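Local structure of DNA mismatch repair protein MUTS (Thermus aquaticus, 1EWQ) at residues Val543-Gly548 and Ser607-Glu612; Asp549-Arg554 and Ala614-Phe619; Gly556-Val561 and Thr596-Leu601; Asn570-Ala575 and Ser590-Gln595. The protein takes part in the repair of DNA mismatches, binding mismatched DNA and showing a weak ATPase activity. All blocks are in the same frame, centred on the assembly; numbering follows the deposited sequence.

Interaction 1 (Val543-Gly548 and Ser607-Glu612)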
# COMPACT_ATOMS: atom_id res chain seq x y z
N VAL C 543 -20.70 7.72 -32.31
CA VAL C 543 -21.93 8.00 -33.05
C VAL C 543 -23.18 7.58 -32.29
O VAL C 543 -23.12 6.75 -31.38
CB VAL C 543 -21.91 7.30 -34.41
CG1 VAL C 543 -20.65 7.74 -35.18
CG2 VAL C 543 -21.92 5.79 -34.23
N ARG C 544 -24.31 8.17 -32.66
CA ARG C 544 -25.57 7.84 -32.02
C ARG C 544 -26.05 6.48 -32.50
O ARG C 544 -26.17 6.24 -33.70
CB ARG C 544 -26.65 8.89 -32.32
CG ARG C 544 -28.01 8.53 -31.73
CD ARG C 544 -29.02 9.66 -31.85
NE ARG C 544 -30.33 9.28 -31.33
CZ ARG C 544 -31.23 10.14 -30.86
NH1 ARG C 544 -30.97 11.44 -30.85
NH2 ARG C 544 -32.39 9.70 -30.39
N PRO C 545 -26.32 5.56 -31.55
CA PRO C 545 -26.80 4.20 -31.84
C PRO C 545 -28.31 4.17 -32.09
O PRO C 545 -29.06 4.98 -31.57
CB PRO C 545 -26.43 3.44 -30.57
CG PRO C 545 -26.68 4.47 -29.51
CD PRO C 545 -26.00 5.68 -30.12
N ARG C 546 -28.75 3.22 -32.91
CA ARG C 546 -30.16 3.07 -33.19
C ARG C 546 -30.58 1.76 -32.55
O ARG C 546 -29.81 0.81 -32.51
CB ARG C 546 -30.40 3.02 -34.70
CG ARG C 546 -29.72 4.13 -35.49
CD ARG C 546 -30.20 5.52 -35.06
NE ARG C 546 -29.46 6.57 -35.75
CZ ARG C 546 -29.65 7.88 -35.55
NH1 ARG C 546 -30.56 8.29 -34.68
NH2 ARG C 546 -28.92 8.77 -36.22
N PHE C 547 -31.81 1.70 -32.04
CA PHE C 547 -32.29 0.48 -31.39
C PHE C 547 -33.26 -0.31 -32.26
O PHE C 547 -34.14 0.26 -32.90
CB PHE C 547 -32.95 0.83 -30.05
CG PHE C 547 -32.04 1.56 -29.11
CD1 PHE C 547 -32.20 2.92 -28.88
CD2 PHE C 547 -31.00 0.89 -28.48
CE1 PHE C 547 -31.32 3.61 -28.04
CE2 PHE C 547 -30.12 1.56 -27.63
CZ PHE C 547 -30.28 2.91 -27.41
N GLY C 548 -33.07 -1.63 -32.27
CA GLY C 548 -33.91 -2.53 -33.05
C GLY C 548 -33.70 -3.93 -32.49
O GLY C 548 -33.24 -4.07 -31.36
N SER C 607 -25.52 7.02 -24.11
CA SER C 607 -24.30 7.62 -24.61
C SER C 607 -24.08 7.22 -26.06
O SER C 607 -24.57 6.18 -26.51
CB SER C 607 -23.12 7.14 -23.77
OG SER C 607 -21.87 7.43 -24.39
N PHE C 608 -23.35 8.05 -26.80
CA PHE C 608 -23.00 7.72 -28.18
C PHE C 608 -21.99 6.57 -28.00
O PHE C 608 -21.47 6.38 -26.90
CB PHE C 608 -22.33 8.91 -28.87
CG PHE C 608 -23.30 9.90 -29.46
CD1 PHE C 608 -24.53 10.15 -28.85
CD2 PHE C 608 -22.96 10.62 -30.61
CE1 PHE C 608 -25.41 11.09 -29.39
CE2 PHE C 608 -23.84 11.56 -31.16
CZ PHE C 608 -25.06 11.80 -30.54
N VAL C 609 -21.68 5.84 -29.07
CA VAL C 609 -20.76 4.71 -28.94
C VAL C 609 -19.61 4.76 -29.95
O VAL C 609 -19.69 5.47 -30.96
CB VAL C 609 -21.53 3.37 -29.11
CG1 VAL C 609 -22.69 3.30 -28.09
CG2 VAL C 609 -22.08 3.27 -30.53
N PRO C 610 -18.52 4.01 -29.68
CA PRO C 610 -17.35 3.98 -30.56
C PRO C 610 -17.53 3.09 -31.79
O PRO C 610 -17.18 1.92 -31.77
CB PRO C 610 -16.24 3.45 -29.63
CG PRO C 610 -17.00 2.53 -28.72
CD PRO C 610 -18.23 3.34 -28.40
N ALA C 611 -18.08 3.67 -32.85
CA ALA C 611 -18.30 2.93 -34.10
C ALA C 611 -18.68 3.90 -35.21
O ALA C 611 -18.89 5.08 -34.97
CB ALA C 611 -19.42 1.90 -33.90
N GLU C 612 -18.76 3.38 -36.44
CA GLU C 612 -19.16 4.21 -37.56
C GLU C 612 -20.68 4.25 -37.56
O GLU C 612 -21.28 5.29 -37.81
CB GLU C 612 -18.65 3.61 -38.88
CG GLU C 612 -17.35 4.23 -39.35
CD GLU C 612 -16.82 3.58 -40.60
OE1 GLU C 612 -17.63 3.09 -41.41
OE2 GLU C 612 -15.58 3.57 -40.79

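Interaction 2 (Asp549-Arg554 and Ala614-Phe619)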
# COMPACT_ATOMS: atom_id res chain seq x y z
N ASP C 549 -34.02 -4.98 -33.24
CA ASP C 549 -33.80 -6.32 -32.71
C ASP C 549 -32.52 -6.94 -33.26
O ASP C 549 -32.08 -8.00 -32.83
CB ASP C 549 -34.99 -7.24 -32.98
CG ASP C 549 -34.69 -8.69 -32.64
OD1 ASP C 549 -34.06 -9.37 -33.47
OD2 ASP C 549 -35.07 -9.14 -31.53
N ARG C 550 -31.92 -6.26 -34.22
CA ARG C 550 -30.70 -6.75 -34.82
C ARG C 550 -29.51 -5.97 -34.27
O ARG C 550 -29.61 -4.77 -34.02
CB ARG C 550 -30.74 -6.58 -36.34
CG ARG C 550 -31.41 -7.72 -37.05
CD ARG C 550 -31.94 -7.31 -38.42
NE ARG C 550 -32.44 -8.47 -39.16
CZ ARG C 550 -33.22 -9.42 -38.64
NH1 ARG C 550 -33.61 -9.36 -37.37
NH2 ARG C 550 -33.60 -10.44 -39.41
N LEU C 551 -28.40 -6.67 -34.07
CA LEU C 551 -27.21 -5.99 -33.62
C LEU C 551 -26.42 -5.84 -34.91
O LEU C 551 -26.10 -6.83 -35.57
CB LEU C 551 -26.43 -6.83 -32.61
CG LEU C 551 -25.11 -6.22 -32.11
CD1 LEU C 551 -24.79 -6.75 -30.71
CD2 LEU C 551 -23.99 -6.52 -33.09
N GLN C 552 -26.16 -4.60 -35.30
CA GLN C 552 -25.39 -4.33 -36.50
C GLN C 552 -24.43 -3.20 -36.22
O GLN C 552 -24.81 -2.03 -36.16
CB GLN C 552 -26.30 -3.97 -37.67
CG GLN C 552 -27.20 -5.12 -38.08
CD GLN C 552 -28.01 -4.84 -39.34
OE1 GLN C 552 -27.45 -4.68 -40.44
NE2 GLN C 552 -29.33 -4.78 -39.20
N ILE C 553 -23.17 -3.58 -36.02
CA ILE C 553 -22.13 -2.62 -35.71
C ILE C 553 -21.10 -2.55 -36.83
O ILE C 553 -20.52 -3.57 -37.21
CB ILE C 553 -21.40 -3.01 -34.39
CG1 ILE C 553 -22.41 -3.13 -33.25
CG2 ILE C 553 -20.34 -1.98 -34.06
CD1 ILE C 553 -21.79 -3.54 -31.91
N ARG C 554 -20.89 -1.35 -37.35
CA ARG C 554 -19.90 -1.16 -38.40
C ARG C 554 -18.71 -0.42 -37.80
O ARG C 554 -18.86 0.65 -37.21
CB ARG C 554 -20.47 -0.34 -39.57
CG ARG C 554 -19.53 -0.28 -40.78
CD ARG C 554 -20.14 0.44 -42.00
NE ARG C 554 -20.17 1.90 -41.86
CZ ARG C 554 -21.29 2.62 -41.82
NH1 ARG C 554 -22.46 2.02 -41.92
NH2 ARG C 554 -21.23 3.94 -41.70
N ALA C 614 -24.10 1.98 -35.46
CA ALA C 614 -24.43 0.92 -34.54
C ALA C 614 -25.93 0.81 -34.40
O ALA C 614 -26.62 1.79 -34.10
CB ALA C 614 -23.78 1.19 -33.17
N HIS C 615 -26.43 -0.39 -34.69
CA HIS C 615 -27.84 -0.71 -34.57
C HIS C 615 -27.79 -1.72 -33.44
O HIS C 615 -27.07 -2.71 -33.53
CB HIS C 615 -28.35 -1.34 -35.88
CG HIS C 615 -28.59 -0.34 -36.97
ND1 HIS C 615 -29.78 0.34 -37.11
CD2 HIS C 615 -27.77 0.12 -37.95
CE1 HIS C 615 -29.69 1.18 -38.13
NE2 HIS C 615 -28.48 1.07 -38.66
N LEU C 616 -28.54 -1.47 -32.37
CA LEU C 616 -28.50 -2.34 -31.22
C LEU C 616 -29.83 -2.70 -30.59
O LEU C 616 -30.78 -1.91 -30.59
CB LEU C 616 -27.63 -1.71 -30.13
CG LEU C 616 -26.19 -1.37 -30.50
CD1 LEU C 616 -25.64 -0.35 -29.52
CD2 LEU C 616 -25.35 -2.64 -30.53
N PRO C 617 -29.93 -3.93 -30.05
CA PRO C 617 -31.17 -4.35 -29.39
C PRO C 617 -31.07 -3.91 -27.92
O PRO C 617 -30.01 -3.45 -27.48
CB PRO C 617 -31.15 -5.87 -29.56
CG PRO C 617 -29.70 -6.19 -29.48
CD PRO C 617 -29.04 -5.08 -30.29
N LEU C 618 -32.15 -4.03 -27.18
CA LEU C 618 -32.11 -3.66 -25.77
C LEU C 618 -31.90 -4.93 -24.96
O LEU C 618 -32.83 -5.71 -24.75
CB LEU C 618 -33.40 -2.96 -25.38
CG LEU C 618 -33.58 -1.62 -26.09
CD1 LEU C 618 -35.02 -1.13 -25.98
CD2 LEU C 618 -32.60 -0.63 -25.49
N PHE C 619 -30.65 -5.17 -24.55
CA PHE C 619 -30.32 -6.36 -23.78
C PHE C 619 -30.83 -6.24 -22.33
O PHE C 619 -30.85 -5.15 -21.77
CB PHE C 619 -28.80 -6.59 -23.77
CG PHE C 619 -28.21 -6.77 -25.15
CD1 PHE C 619 -27.52 -5.73 -25.76
CD2 PHE C 619 -28.33 -7.97 -25.82
CE1 PHE C 619 -26.96 -5.90 -27.04
CE2 PHE C 619 -27.78 -8.14 -27.10
CZ PHE C 619 -27.09 -7.10 -27.70

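Interaction 3 (Gly556-Val561 and Thr596-Leu601)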
# COMPACT_ATOMS: atom_id res chain seq x y z
N GLY C 556 -16.69 -1.00 -35.13
CA GLY C 556 -16.72 -0.76 -33.70
C GLY C 556 -15.33 -0.91 -33.11
O GLY C 556 -14.48 -1.58 -33.69
N ARG C 557 -15.10 -0.28 -31.96
CA ARG C 557 -13.80 -0.36 -31.30
C ARG C 557 -13.98 -0.36 -29.78
O ARG C 557 -14.97 0.16 -29.26
CB ARG C 557 -12.93 0.83 -31.68
CG ARG C 557 -13.36 1.58 -32.93
CD ARG C 557 -13.11 3.04 -32.72
NE ARG C 557 -14.20 3.85 -33.22
CZ ARG C 557 -14.48 5.07 -32.78
NH1 ARG C 557 -13.76 5.63 -31.82
NH2 ARG C 557 -15.48 5.74 -33.32
N HIS C 558 -13.01 -0.94 -29.08
CA HIS C 558 -13.05 -0.98 -27.63
C HIS C 558 -12.76 0.46 -27.19
O HIS C 558 -11.67 0.98 -27.43
CB HIS C 558 -11.97 -1.93 -27.10
CG HIS C 558 -12.09 -2.21 -25.63
ND1 HIS C 558 -12.01 -1.21 -24.67
CD2 HIS C 558 -12.28 -3.37 -24.95
CE1 HIS C 558 -12.13 -1.75 -23.47
NE2 HIS C 558 -12.30 -3.05 -23.61
N PRO C 559 -13.74 1.13 -26.55
CA PRO C 559 -13.59 2.51 -26.10
C PRO C 559 -12.43 2.80 -25.16
O PRO C 559 -11.98 3.94 -25.05
CB PRO C 559 -14.95 2.80 -25.45
CG PRO C 559 -15.37 1.44 -24.93
CD PRO C 559 -15.01 0.55 -26.09
N VAL C 560 -11.93 1.77 -24.48
CA VAL C 560 -10.82 1.96 -23.55
C VAL C 560 -9.47 1.62 -24.17
O VAL C 560 -8.52 2.40 -24.05
CB VAL C 560 -11.02 1.13 -22.27
CG1 VAL C 560 -9.85 1.35 -21.33
CG2 VAL C 560 -12.33 1.53 -21.60
N VAL C 561 -9.38 0.47 -24.83
CA VAL C 561 -8.15 0.05 -25.47
C VAL C 561 -7.69 1.06 -26.52
O VAL C 561 -6.53 1.45 -26.55
CB VAL C 561 -8.32 -1.33 -26.16
CG1 VAL C 561 -7.08 -1.67 -26.98
CG2 VAL C 561 -8.59 -2.40 -25.12
N THR C 596 -17.88 -5.30 -27.77
CA THR C 596 -19.29 -5.52 -28.08
C THR C 596 -20.14 -5.18 -26.85
O THR C 596 -21.12 -4.45 -26.94
CB THR C 596 -19.54 -6.98 -28.48
OG1 THR C 596 -18.76 -7.29 -29.64
CG2 THR C 596 -21.01 -7.22 -28.77
N ALA C 597 -19.74 -5.71 -25.70
CA ALA C 597 -20.46 -5.46 -24.46
C ALA C 597 -20.41 -3.97 -24.09
O ALA C 597 -21.40 -3.39 -23.64
CB ALA C 597 -19.86 -6.29 -23.33
N LEU C 598 -19.25 -3.35 -24.30
CA LEU C 598 -19.13 -1.94 -23.95
C LEU C 598 -19.99 -1.05 -24.83
O LEU C 598 -20.61 -0.11 -24.35
CB LEU C 598 -17.66 -1.51 -23.99
CG LEU C 598 -16.85 -2.15 -22.86
CD1 LEU C 598 -15.36 -1.84 -23.04
CD2 LEU C 598 -17.36 -1.65 -21.52
N ILE C 599 -20.03 -1.33 -26.13
CA ILE C 599 -20.85 -0.53 -27.03
C ILE C 599 -22.32 -0.62 -26.59
O ILE C 599 -23.02 0.40 -26.53
CB ILE C 599 -20.70 -1.02 -28.49
CG1 ILE C 599 -19.31 -0.65 -29.01
CG2 ILE C 599 -21.80 -0.43 -29.37
CD1 ILE C 599 -18.97 -1.32 -30.33
N ALA C 600 -22.76 -1.84 -26.27
CA ALA C 600 -24.13 -2.09 -25.82
C ALA C 600 -24.36 -1.38 -24.48
O ALA C 600 -25.42 -0.79 -24.24
CB ALA C 600 -24.37 -3.59 -25.66
N LEU C 601 -23.36 -1.45 -23.60
CA LEU C 601 -23.46 -0.81 -22.29
C LEU C 601 -23.63 0.70 -22.45
O LEU C 601 -24.48 1.31 -21.80
CB LEU C 601 -22.22 -1.10 -21.47
CG LEU C 601 -22.08 -0.44 -20.09
CD1 LEU C 601 -23.40 -0.48 -19.33
CD2 LEU C 601 -20.98 -1.17 -19.32

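Interaction 4 (Asn570-Ala575 and Ser590-Gln595). With SO4 (sulfate ion), chain E.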
# COMPACT_ATOMS: atom_id res chain seq x y z
N ASN C 570 -13.82 -3.17 -36.10
CA ASN C 570 -14.40 -4.42 -36.59
C ASN C 570 -15.90 -4.36 -36.65
O ASN C 570 -16.54 -3.64 -35.89
CB ASN C 570 -13.97 -5.60 -35.73
CG ASN C 570 -12.70 -6.24 -36.22
OD1 ASN C 570 -12.65 -6.75 -37.34
ND2 ASN C 570 -11.66 -6.22 -35.39
N ASP C 571 -16.47 -5.15 -37.55
CA ASP C 571 -17.91 -5.20 -37.71
C ASP C 571 -18.45 -6.39 -36.95
O ASP C 571 -17.70 -7.25 -36.48
CB ASP C 571 -18.30 -5.35 -39.19
CG ASP C 571 -17.71 -4.28 -40.08
OD1 ASP C 571 -17.39 -3.19 -39.57
OD2 ASP C 571 -17.59 -4.52 -41.30
N LEU C 572 -19.77 -6.43 -36.86
CA LEU C 572 -20.47 -7.51 -36.21
C LEU C 572 -21.95 -7.41 -36.47
O LEU C 572 -22.54 -6.34 -36.35
CB LEU C 572 -20.23 -7.50 -34.69
CG LEU C 572 -20.99 -8.61 -33.95
CD1 LEU C 572 -20.53 -9.96 -34.47
CD2 LEU C 572 -20.78 -8.50 -32.45
N GLU C 573 -22.53 -8.53 -36.88
CA GLU C 573 -23.97 -8.65 -37.11
C GLU C 573 -24.40 -9.85 -36.29
O GLU C 573 -23.76 -10.90 -36.36
CB GLU C 573 -24.29 -8.90 -38.58
CG GLU C 573 -24.27 -7.66 -39.43
CD GLU C 573 -25.19 -7.79 -40.62
OE1 GLU C 573 -26.41 -7.95 -40.41
OE2 GLU C 573 -24.70 -7.72 -41.76
N MSE C 574 -25.47 -9.68 -35.52
CA MSE C 574 -25.98 -10.72 -34.64
C MSE C 574 -27.48 -10.57 -34.41
O MSE C 574 -27.98 -9.47 -34.20
CB MSE C 574 -25.32 -10.63 -33.26
CG MSE C 574 -23.99 -11.29 -33.12
SE MSE C 574 -23.75 -11.60 -31.24
CE MSE C 574 -24.79 -13.19 -31.08
N ALA C 575 -28.18 -11.70 -34.39
CA ALA C 575 -29.62 -11.67 -34.17
C ALA C 575 -30.02 -12.94 -33.44
O ALA C 575 -30.45 -13.91 -34.06
CB ALA C 575 -30.34 -11.59 -35.51
N SER C 590 -10.62 -11.56 -27.54
CA SER C 590 -11.21 -11.12 -26.28
C SER C 590 -11.63 -9.67 -26.30
O SER C 590 -12.68 -9.31 -25.76
CB SER C 590 -10.24 -11.35 -25.13
OG SER C 590 -10.14 -12.73 -24.87
N THR C 591 -10.80 -8.83 -26.90
CA THR C 591 -11.08 -7.41 -27.00
C THR C 591 -12.34 -7.23 -27.85
O THR C 591 -13.15 -6.35 -27.58
CB THR C 591 -9.89 -6.66 -27.64
OG1 THR C 591 -8.80 -6.64 -26.71
CG2 THR C 591 -10.27 -5.23 -27.98
N PHE C 592 -12.49 -8.07 -28.88
CA PHE C 592 -13.66 -8.00 -29.75
C PHE C 592 -14.92 -8.29 -28.93
O PHE C 592 -15.94 -7.62 -29.09
CB PHE C 592 -13.53 -9.01 -30.89
CG PHE C 592 -14.67 -8.97 -31.87
CD1 PHE C 592 -14.93 -7.82 -32.61
CD2 PHE C 592 -15.46 -10.10 -32.07
CE1 PHE C 592 -15.98 -7.79 -33.54
CE2 PHE C 592 -16.51 -10.08 -33.00
CZ PHE C 592 -16.77 -8.93 -33.74
N LEU C 593 -14.85 -9.29 -28.06
CA LEU C 593 -15.98 -9.63 -27.22
C LEU C 593 -16.30 -8.46 -26.30
O LEU C 593 -17.43 -7.98 -26.27
CB LEU C 593 -15.71 -10.86 -26.34
CG LEU C 593 -15.50 -12.24 -26.98
CD1 LEU C 593 -15.77 -13.32 -25.93
CD2 LEU C 593 -16.43 -12.41 -28.14
N ARG C 594 -15.30 -7.99 -25.57
CA ARG C 594 -15.51 -6.88 -24.64
C ARG C 594 -16.01 -5.60 -25.30
O ARG C 594 -16.86 -4.92 -24.73
CB ARG C 594 -14.24 -6.59 -23.85
CG ARG C 594 -13.73 -7.75 -22.98
CD ARG C 594 -12.51 -7.33 -22.19
NE ARG C 594 -11.84 -8.46 -21.56
CZ ARG C 594 -10.74 -9.04 -22.03
NH1 ARG C 594 -10.16 -8.58 -23.14
NH2 ARG C 594 -10.23 -10.09 -21.40
N GLN C 595 -15.49 -5.26 -26.48
CA GLN C 595 -15.93 -4.03 -27.14
C GLN C 595 -17.41 -4.10 -27.46
O GLN C 595 -18.11 -3.09 -27.41
CB GLN C 595 -15.10 -3.74 -28.42
CG GLN C 595 -15.62 -4.32 -29.74
CD GLN C 595 -14.70 -3.95 -30.93
OE1 GLN C 595 -15.14 -3.91 -32.09
NE2 GLN C 595 -13.44 -3.71 -30.65
S SO4 E . -7.22 -13.22 -26.89
O1 SO4 E . -7.64 -13.51 -25.51
O2 SO4 E . -5.75 -13.10 -26.92
O3 SO4 E . -7.62 -14.32 -27.79
O4 SO4 E . -7.81 -11.97 -27.37

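Interaction 1 (Val543-Gly548 and Ser607-Glu612)
Val543 and Val609 form a single antiparallel bridge where the chain leaves long helix 514-540 and lies against the loop between helix 589-603 and strand 613-616. The pair is of the hydrogen-bonded kind: Val543 N donates to Val609 O at 2.8 Å, and Val609 N returns a bond to Val543 O at 2.9 Å. Val609 O also takes a weak bond from Ala611 N, 3.1 Å away, which closes an inverse gamma turn centred on Pro610. That turn swings the chain round so that the Ala611 carbonyl meets the Val543 side chain, with both methyl carbons, CG1 and CG2, 3.2 Å from Ala611 O. Next along the chain, Arg544 crosses one face of the Phe608 ring. Its backbone N sits over the rim, and its CB lies 3.9 Å from the ring centroid, 17° off the normal, a CH-pi contact. Arg544 CG stands anti to the backbone N (chi1 176°), and the extended chain beyond it leads away from the loop. Pro545 turns toward the loop; its CB reaches Val609 CG2 at 4.4 Å, while its CD lies near Ser607 O. Ser607 OG, for its part, bonds at 2.8 Å to Phe608 O, the carbonyl next before Val609. The polar work across the contact is thus done by main-chain atoms, while the side chains add methyl-to-carbonyl, apolar and CH-pi contacts, and the Arg544 guanidinium, carried away from the loop, is matched by Asp307 and Glu303 of helix 299-314.

Interaction 2 (Asp549-Arg554 and Ala614-Phe619)
The Phe619 ring meets Leu551 at its edge: Leu551 CD1 lies in the ring plane, 3.8 Å from Phe619 CZ, and the two side chains cross at about a right angle. Tyr690 packs edge-to-face with the same phenyl ring. The imidazole of His615 has Gln552 O at its edge, and its NE2 bonds to Glu613. The backbones of Gln552 and His615 form a hydrogen-bonded antiparallel pair, with Gln552 N to His615 O and His615 N to Gln552 O both 2.7 Å long. Weaker CA-H...O contacts flank it, Leu551 CA to His615 O at 3.3 Å and Ala614 CA to Gln552 O at 3.4 Å. The CB atoms of Gln552 and His615 sit 3.8 Å apart on one face of the sheet. On the face of Ile553 and Ala614, Leu616 CD2 touches both Leu551 CG and Ile553 CD1, each at 3.9 Å. Leu616 lies side by side with Leu551, pointing the same way. Pro617 CD then packs on Leu551 CB where the strands part. Ile553 and Leu616 also rest on Ile599, an arrangement typical of a beta sheet packed by one face on a helix, here strands 551-556 and 613-616 of a mixed sheet on helix 589-603.

Interaction 3 (Gly556-Val561 and Thr596-Leu601)
Leu598 pushes a methyl group onto the imidazole of His558. Its CG stands anti to the carbonyl carbon (chi1 -68°) and its CD1 anti to CA, an extended reach that brings CD1 to 3.5 Å from the ring centroid, over the face and displaced toward the CE1 and NE2 rim. Both of those atoms are 3.3 Å from CD1, a close CH-pi approach. The opposite face of the imidazole is met by Val561 CG2, 3.5 Å above the plane and likewise offset toward the rim, which leaves the ring clasped between two aliphatic groups. His558 CG is anti to the backbone N (chi1 -170°), and the rotation of the ring is set at its edge, where Val560 N donates in the ring plane to ND1 over 3.0 Å. Leu598 is carried by helix 589-603, whose first turn holds the last residues of the predicted P-loop (Walker A); the His558 side chain comes within about 8 Å of that of Ser590 and also touches Thr591, Arg594 and Gln595 earlier on this helix. Pro559, in turn, points its ring at the same leucine, CG lying 3.8 Å from Leu598 CD1 and a little farther from its CB. Leu272 of helix 272-276 packs against both residues. One step along the helix, Ile599 extends CD1 to the backbone of Gly556, 4.1 Å from its CA, a position reached because glycine offers no side chain on that side. Arg557 turns the other way and gives its guanidinium to the carbonyl of Gly541 and the carboxylate of Glu562.

Interaction 4 (Asn570-Ala575 and Ser590-Gln595)
Strand 570-574 passes helix 590-595 with the two segment axes inclined at 60° and 10.4 Å apart at their closest, with the CA atoms of Asn570 and Phe592 nearest each other. Phe592 bridges that distance. Its CG is anti to the backbone N (chi1 -178°), and the ring beyond meets the strand through CE1 and CZ. CE1 touches Asn570 CB at 3.7 Å, and CZ lies 3.9 Å from Leu572 CB, so the ring tip sits between two strand residues that both point at the helix. Between them, the carbonyl of Asp571 comes up to the ring edge, close to its plane, with O 3.3 Å from CZ. The amide of Asn570 is turned to other partners, the backbone of Val728 and His726 in the neighbouring sheet. The ring also packs on Ile581 of strand 578-582. At the start of the helix, Ser590 holds a sulfate ion. Ser590 N donates to sulfate O4 at 2.8 Å. Ser590 OG donates to sulfate O1 at 2.7 Å, and Met586 N adds a further bond. Ser590 and Met586 belong to the predicted ATP site, and the sulfate, probably from the crystallisation liquor, is consistent with a phosphate position of the P-loop. The helix is therefore used in two ways: amide and hydroxyl donors grip an anion at its start, while one aromatic ring packs its flank on the strand, the Asp571 carbonyl oxygen at its edge, probably a mildly favourable electrostatic contact with the ring C-H groups.

Interactions 1, 2 and 4 share one mixed sheet, and helix 589-603 carries a segment of both interaction 3 and interaction 4. Strand 613-616 sits between strands 546-547 and 551-556, so interactions 1 and 2 join through backbone bonds of Arg546 to Ala614 and Leu616; Leu551 and Ile553 pair likewise with Met574 and Leu572 of interaction 4. All four contacts are largely buried, though 1 and 4 each include one exposed residue and 2 includes two. Paired main-chain bonds are found in 1 and 2, whereas 3 and 4 join helix to loop or strand by apolar and aromatic packing. Ile599 of interaction 3 meets Val609, Ile553 and Leu616, and interaction 4 alone holds a residue of the predicted ATP site.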